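Local coordinates for protein 2-C-methyl-D-erythritol 2,4-cyclodiphosphate synthase (Thermus thermophilus, PDB 1IV3) that converts 4-diphosphocytidyl-2-C-methyl-D-erythritol 2-phosphate into 2-C-methyl-D-erythritol 2,4-cyclodiphosphate with release of CMP, a step of non-mevalonate isoprenoid synthesis, at residues A[45-50]-A[146-151]. The protein carries 3 engineered substitutions. Sequence-based numbering, arbitrary orientation.
Sequences TDALLS and AVVLLD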
loop_
_atom_site.group_PDB
_atom_site.type_symbol
_atom_site.label_atom_id
_atom_site.label_comp_id
_atom_site.label_asym_id
_atom_site.label_seq_id
_atom_site.Cartn_x
_atom_site.Cartn_y
_atom_site.Cartn_z
ATOM N N THR A 45 -3.724 -2.919 -13.259
ATOM C CA THR A 45 -3.240 -3.972 -14.168
ATOM C C THR A 45 -2.146 -4.801 -13.486
ATOM O O THR A 45 -2.143 -6.043 -13.506
ATOM C CB THR A 45 -2.708 -3.361 -15.472
ATOM O OG1 THR A 45 -3.721 -2.598 -16.148
ATOM C CG2 THR A 45 -2.307 -4.459 -16.459
ATOM N N ASP A 46 -1.194 -4.099 -12.864
ATOM C CA ASP A 46 -0.161 -4.809 -12.106
ATOM C C ASP A 46 -0.784 -5.664 -10.996
ATOM O O ASP A 46 -0.339 -6.787 -10.756
ATOM C CB ASP A 46 0.867 -3.856 -11.506
ATOM C CG ASP A 46 2.032 -3.526 -12.423
ATOM O OD1 ASP A 46 2.161 -4.182 -13.481
ATOM O OD2 ASP A 46 2.846 -2.632 -12.091
ATOM N N ALA A 47 -1.794 -5.163 -10.287
ATOM C CA ALA A 47 -2.408 -5.934 -9.208
ATOM C C ALA A 47 -3.034 -7.218 -9.739
ATOM O O ALA A 47 -2.899 -8.284 -9.131
ATOM C CB ALA A 47 -3.457 -5.096 -8.484
ATOM N N LEU A 48 -3.745 -7.127 -10.885
ATOM C CA LEU A 48 -4.321 -8.313 -11.522
ATOM C C LEU A 48 -3.259 -9.314 -11.919
ATOM O O LEU A 48 -3.372 -10.513 -11.637
ATOM C CB LEU A 48 -5.114 -7.882 -12.764
ATOM C CG LEU A 48 -6.411 -7.108 -12.499
ATOM C CD1 LEU A 48 -6.991 -6.560 -13.812
ATOM C CD2 LEU A 48 -7.471 -7.972 -11.813
ATOM N N LEU A 49 -2.214 -8.817 -12.594
ATOM C CA LEU A 49 -1.136 -9.715 -13.025
ATOM C C LEU A 49 -0.516 -10.388 -11.815
ATOM O O LEU A 49 -0.236 -11.587 -11.773
ATOM C CB LEU A 49 -0.071 -8.933 -13.795
ATOM C CG LEU A 49 -0.507 -8.314 -15.132
ATOM C CD1 LEU A 49 0.653 -7.533 -15.748
ATOM C CD2 LEU A 49 -1.008 -9.389 -16.083
ATOM N N SER A 50 -0.268 -9.563 -10.802
ATOM C CA SER A 50 0.340 -10.013 -9.553
ATOM C C SER A 50 -0.453 -11.144 -8.898
ATOM O O SER A 50 0.137 -12.070 -8.331
ATOM C CB SER A 50 0.460 -8.812 -8.597
ATOM O OG SER A 50 1.419 -9.134 -7.590
ATOM N N ALA A 146 -3.260 -0.091 -5.504
ATOM C CA ALA A 146 -4.475 -0.859 -5.699
ATOM C C ALA A 146 -4.370 -2.271 -5.116
ATOM O O ALA A 146 -3.300 -2.861 -5.257
ATOM C CB ALA A 146 -4.830 -1.009 -7.184
ATOM N N VAL A 147 -5.475 -2.747 -4.540
ATOM C CA VAL A 147 -5.585 -4.169 -4.160
ATOM C C VAL A 147 -6.752 -4.763 -4.933
ATOM O O VAL A 147 -7.821 -4.131 -5.043
ATOM C CB VAL A 147 -5.802 -4.361 -2.649
ATOM C CG1 VAL A 147 -5.737 -5.805 -2.215
ATOM C CG2 VAL A 147 -4.743 -3.587 -1.862
ATOM N N VAL A 148 -6.571 -5.950 -5.478
ATOM C CA VAL A 148 -7.726 -6.606 -6.110
ATOM C C VAL A 148 -7.968 -7.931 -5.396
ATOM O O VAL A 148 -7.062 -8.563 -4.815
ATOM C CB VAL A 148 -7.536 -6.858 -7.617
ATOM C CG1 VAL A 148 -7.439 -5.555 -8.394
ATOM C CG2 VAL A 148 -6.297 -7.712 -7.837
ATOM N N LEU A 149 -9.230 -8.344 -5.446
ATOM C CA LEU A 149 -9.610 -9.614 -4.816
ATOM C C LEU A 149 -10.318 -10.452 -5.873
ATOM O O LEU A 149 -11.171 -9.899 -6.582
ATOM C CB LEU A 149 -10.489 -9.315 -3.616
ATOM C CG LEU A 149 -10.986 -10.472 -2.757
ATOM C CD1 LEU A 149 -9.821 -11.168 -2.074
ATOM C CD2 LEU A 149 -12.018 -9.957 -1.752
ATOM N N LEU A 150 -9.963 -11.718 -5.951
ATOM C CA LEU A 150 -10.522 -12.581 -6.986
ATOM C C LEU A 150 -10.954 -13.934 -6.414
ATOM O O LEU A 150 -10.225 -14.462 -5.577
ATOM C CB LEU A 150 -9.491 -12.817 -8.088
ATOM C CG LEU A 150 -8.882 -11.571 -8.740
ATOM C CD1 LEU A 150 -7.483 -11.351 -8.194
ATOM C CD2 LEU A 150 -8.849 -11.683 -10.251
ATOM N N ASP A 151 -12.080 -14.416 -6.905
ATOM C CA ASP A 151 -12.755 -15.659 -6.588
ATOM C C ASP A 151 -13.719 -15.552 -5.418
ATOM O O ASP A 151 -14.931 -15.727 -5.489
ATOM C CB ASP A 151 -11.706 -16.733 -6.269
ATOM C CG ASP A 151 -11.034 -17.183 -7.553
ATOM O OD1 ASP A 151 -11.192 -16.432 -8.548
ATOM O OD2 ASP A 151 -10.391 -18.252 -7.520
#
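The backbone N of Ser-50 donates to Asp-46 O at 2.8 Å, part of the last turn of helix 39-50, which presents Ala-47 and Leu-48 to Val-148 on strand 141-150. The methyl of Ala-47 meets both branches of this valine, CB lying 3.9 Å from CG2 and 4.0 Å from CG1. CG1 is anti to the carbonyl carbon (chi1 -65°), which puts CG2 in the crowded position between the backbone N and the carbonyl carbon; there it also touches Ala-47 O, 3.7 Å away, in a van der Waals contact. Leu-48 CD2 spans the two valine methyls, 4.2 Å from CG2, and the two side chains cross at about a right angle. The same CD2 reaches Leu-150 CD2 at 4.3 Å.

In this IspF-family fold the helix packs against one face of the mixed sheet, its short end segment inclined by 42° to the strand, which is the middle one of five. Val-147 and Leu-149 point to the other face, where both pack on Ile-3 of the third subunit of the homotrimer. An alanine in place of Val-148 would probably open a gap beneath Ala-47 and Leu-48, leaving the Leu-48 tip without two of its methyl neighbours. Leu-77 of helix 73-86 and Leu-91 of strand 91-99 also touch Leu-48. Further back along helix 39-50, His-42 joins Asp-8 and His-10 in binding magnesium.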